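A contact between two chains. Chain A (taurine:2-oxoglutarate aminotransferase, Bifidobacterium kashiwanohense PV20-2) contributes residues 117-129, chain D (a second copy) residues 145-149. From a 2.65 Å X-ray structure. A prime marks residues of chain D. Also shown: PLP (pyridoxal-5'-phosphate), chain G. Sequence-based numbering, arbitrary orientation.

Chain A, residues 117-129: ADSNENAIKMARM
Chain D (145-149) GSTIG

The start of a helix in chain D is met by a side chain from the other subunit: Glu121 accepts a hydrogen bond at OE2 from the backbone N of Ile148′ (3.1 Å, N-H...O angle 168°), while Thr147′, the N-cap residue, makes no capping bond with its own side chain. The nearly linear approach satisfies an amide at the first turn, where no preceding helical carbonyl is available, and brings OE2 to 3.0 Å from Ile148′ CG1.

Residues 117-129 of chain A lie within a longer α-helix, with backbone hydrogen bonds from N of residue i to O of residue i-4, from Glu121 N to Ala117 O (2.9 Å) through Met129 N to Lys125 O (3.0 Å). Chain D passes from Gly145′, whose phi/psi of 129/174 by itself calls for glycine, through Ser146′ (-113/-14) and Thr147′ (-70/160) into helix at Ile148′ (-55/-44). Glu121 and Thr147′ set the register, their CA atoms 5.9 Å apart. CA-to-CB of Glu121, Ile124, Lys125 and Arg128 points toward chain D. Chi1 of -58° (m) lays Glu121 CG 3.4 Å from CG2 of Thr147′ (chi1 43°, p); chi2 of -101°, between wells, and chi3 of -162° then carry OE2 to the amide of Ile148′. Asp118 CB lies 3.9 Å from Thr147′ CG2.

One turn on, Lys125 (m, t, p, t) reaches back along the helix to donate from NZ to Ser146′ O at 2.8 Å. Thus Lys125 takes the carbonyl of Ser146′ in the loop and Glu121 the amide of Ile148′ at the start of the helix, with Thr147′ between them. Ile148′ (m, t) starts sideways, but its end comes nearer, placing CD1 4.3 Å from Ile124 CG2 and 4.1 Å from Arg128 NH1, oblique to the guanidinium.

A water links Ser146′ OG, to which it donates at 2.7 Å, with Asn122 ND2, from which it accepts a weak bond at 3.3 Å. Beyond the contact, Ala117 N donates to PLP O2P at 2.9 Å, so the same helix also contributes a backbone hydrogen bond to the cofactor phosphate.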

# COMPACT_ATOMS: atom_id res chain seq x y z
N ALA A 117 -4.38 -1.80 -4.66
CA ALA A 117 -3.92 -0.73 -5.55
C ALA A 117 -2.45 -0.91 -5.93
O ALA A 117 -2.11 -0.82 -7.12
CB ALA A 117 -4.14 0.64 -4.91
N ASP A 118 -1.57 -1.19 -4.96
CA ASP A 118 -0.16 -1.27 -5.35
C ASP A 118 0.11 -2.53 -6.18
O ASP A 118 1.02 -2.54 -7.02
CB ASP A 118 0.80 -1.11 -4.16
CG ASP A 118 0.53 -2.05 -2.99
OD1 ASP A 118 -0.54 -2.71 -2.92
OD2 ASP A 118 1.42 -2.10 -2.10
N SER A 119 -0.68 -3.58 -6.01
CA SER A 119 -0.48 -4.74 -6.87
C SER A 119 -0.89 -4.45 -8.32
O SER A 119 -0.23 -4.90 -9.26
CB SER A 119 -1.24 -5.94 -6.31
OG SER A 119 -2.47 -5.52 -5.76
N ASN A 120 -1.94 -3.66 -8.54
CA ASN A 120 -2.24 -3.25 -9.91
C ASN A 120 -1.18 -2.30 -10.45
O ASN A 120 -0.78 -2.42 -11.62
CB ASN A 120 -3.63 -2.64 -9.98
CG ASN A 120 -4.71 -3.71 -9.91
OD1 ASN A 120 -4.49 -4.83 -10.35
ND2 ASN A 120 -5.85 -3.38 -9.32
N GLU A 121 -0.72 -1.35 -9.63
CA GLU A 121 0.39 -0.47 -10.01
C GLU A 121 1.57 -1.28 -10.50
O GLU A 121 2.18 -0.97 -11.53
CB GLU A 121 0.84 0.39 -8.83
CG GLU A 121 -0.22 1.27 -8.20
CD GLU A 121 -0.11 2.71 -8.66
OE1 GLU A 121 -0.68 3.60 -7.99
OE2 GLU A 121 0.55 2.96 -9.70
N ASN A 122 1.92 -2.32 -9.76
CA ASN A 122 3.11 -3.08 -10.10
C ASN A 122 2.86 -3.99 -11.30
O ASN A 122 3.74 -4.15 -12.15
CB ASN A 122 3.57 -3.88 -8.87
CG ASN A 122 4.40 -3.03 -7.91
OD1 ASN A 122 5.40 -2.42 -8.30
ND2 ASN A 122 3.96 -2.95 -6.65
N ALA A 123 1.64 -4.55 -11.40
CA ALA A 123 1.31 -5.34 -12.58
C ALA A 123 1.43 -4.50 -13.84
O ALA A 123 2.02 -4.93 -14.84
CB ALA A 123 -0.09 -5.93 -12.45
N ILE A 124 0.91 -3.27 -13.80
CA ILE A 124 1.10 -2.33 -14.90
C ILE A 124 2.59 -2.15 -15.21
O ILE A 124 3.02 -2.25 -16.36
CB ILE A 124 0.44 -0.99 -14.56
CG1 ILE A 124 -1.07 -1.12 -14.56
CG2 ILE A 124 0.93 0.11 -15.52
CD1 ILE A 124 -1.74 0.03 -13.85
N LYS A 125 3.39 -1.81 -14.18
CA LYS A 125 4.81 -1.56 -14.41
C LYS A 125 5.48 -2.76 -15.06
O LYS A 125 6.29 -2.60 -15.99
CB LYS A 125 5.53 -1.23 -13.10
CG LYS A 125 5.37 0.21 -12.66
CD LYS A 125 5.79 0.42 -11.22
CE LYS A 125 7.26 0.74 -11.10
NZ LYS A 125 7.70 0.63 -9.67
N MET A 126 5.16 -3.96 -14.58
CA MET A 126 5.77 -5.17 -15.13
C MET A 126 5.35 -5.39 -16.59
O MET A 126 6.19 -5.74 -17.43
CB MET A 126 5.41 -6.37 -14.26
CG MET A 126 5.84 -6.23 -12.79
SD MET A 126 5.73 -7.80 -11.90
CE MET A 126 4.22 -7.64 -10.98
N ALA A 127 4.07 -5.16 -16.91
CA ALA A 127 3.63 -5.36 -18.29
C ALA A 127 4.35 -4.40 -19.23
O ALA A 127 4.77 -4.79 -20.33
CB ALA A 127 2.11 -5.20 -18.40
N ARG A 128 4.52 -3.15 -18.82
CA ARG A 128 5.26 -2.21 -19.66
C ARG A 128 6.72 -2.65 -19.82
O ARG A 128 7.28 -2.56 -20.92
CB ARG A 128 5.17 -0.80 -19.07
CG ARG A 128 3.97 0.00 -19.54
CD ARG A 128 3.55 1.03 -18.50
NE ARG A 128 2.46 1.88 -18.98
CZ ARG A 128 1.94 2.91 -18.30
NH1 ARG A 128 2.41 3.22 -17.10
NH2 ARG A 128 0.97 3.63 -18.84
N MET A 129 7.34 -3.16 -18.74
CA MET A 129 8.72 -3.63 -18.82
C MET A 129 8.84 -4.89 -19.67
O MET A 129 9.75 -5.00 -20.50
CB MET A 129 9.27 -3.90 -17.41
CG MET A 129 9.96 -2.69 -16.73
SD MET A 129 10.55 -3.07 -15.05
CE MET A 129 9.17 -2.53 -14.05
N GLY D 145 8.80 6.42 -3.07
CA GLY D 145 7.98 5.26 -3.35
C GLY D 145 8.04 4.85 -4.81
O GLY D 145 8.61 5.52 -5.66
N SER D 146 7.40 3.71 -5.08
CA SER D 146 7.55 3.05 -6.36
C SER D 146 6.28 3.04 -7.20
O SER D 146 6.37 2.75 -8.40
CB SER D 146 8.03 1.61 -6.13
OG SER D 146 7.03 0.89 -5.44
N THR D 147 5.13 3.33 -6.61
CA THR D 147 3.91 3.42 -7.40
C THR D 147 3.96 4.66 -8.29
O THR D 147 4.73 5.59 -8.05
CB THR D 147 2.67 3.42 -6.50
OG1 THR D 147 2.88 4.27 -5.36
CG2 THR D 147 2.35 1.99 -6.02
N ILE D 148 3.14 4.67 -9.34
CA ILE D 148 3.36 5.62 -10.43
C ILE D 148 3.41 7.07 -9.93
O ILE D 148 4.28 7.85 -10.34
CB ILE D 148 2.31 5.42 -11.54
CG1 ILE D 148 2.31 3.95 -11.97
CG2 ILE D 148 2.64 6.26 -12.75
CD1 ILE D 148 1.42 3.65 -13.12
N GLY D 149 2.51 7.45 -9.03
CA GLY D 149 2.52 8.82 -8.52
C GLY D 149 3.73 9.13 -7.64
O GLY D 149 4.40 10.15 -7.82
N1 PLP G . -9.32 -3.85 -7.37
C2 PLP G . -10.58 -4.14 -7.05
C2A PLP G . -11.40 -5.08 -7.93
C3 PLP G . -11.18 -3.59 -5.89
O3 PLP G . -12.48 -3.88 -5.54
C4 PLP G . -10.45 -2.75 -5.08
C4A PLP G . -11.14 -2.17 -3.81
O4A PLP G . -12.36 -2.02 -3.78
C5 PLP G . -9.11 -2.46 -5.46
C6 PLP G . -8.56 -3.04 -6.62
C5A PLP G . -8.24 -1.51 -4.56
O4P PLP G . -7.81 -2.29 -3.49
P PLP G . -7.20 -1.57 -2.16
O1P PLP G . -6.63 -2.58 -1.26
O2P PLP G . -6.05 -0.71 -2.49
O3P PLP G . -8.42 -0.66 -1.43
O HOH W 1 4.83 -0.40 -4.69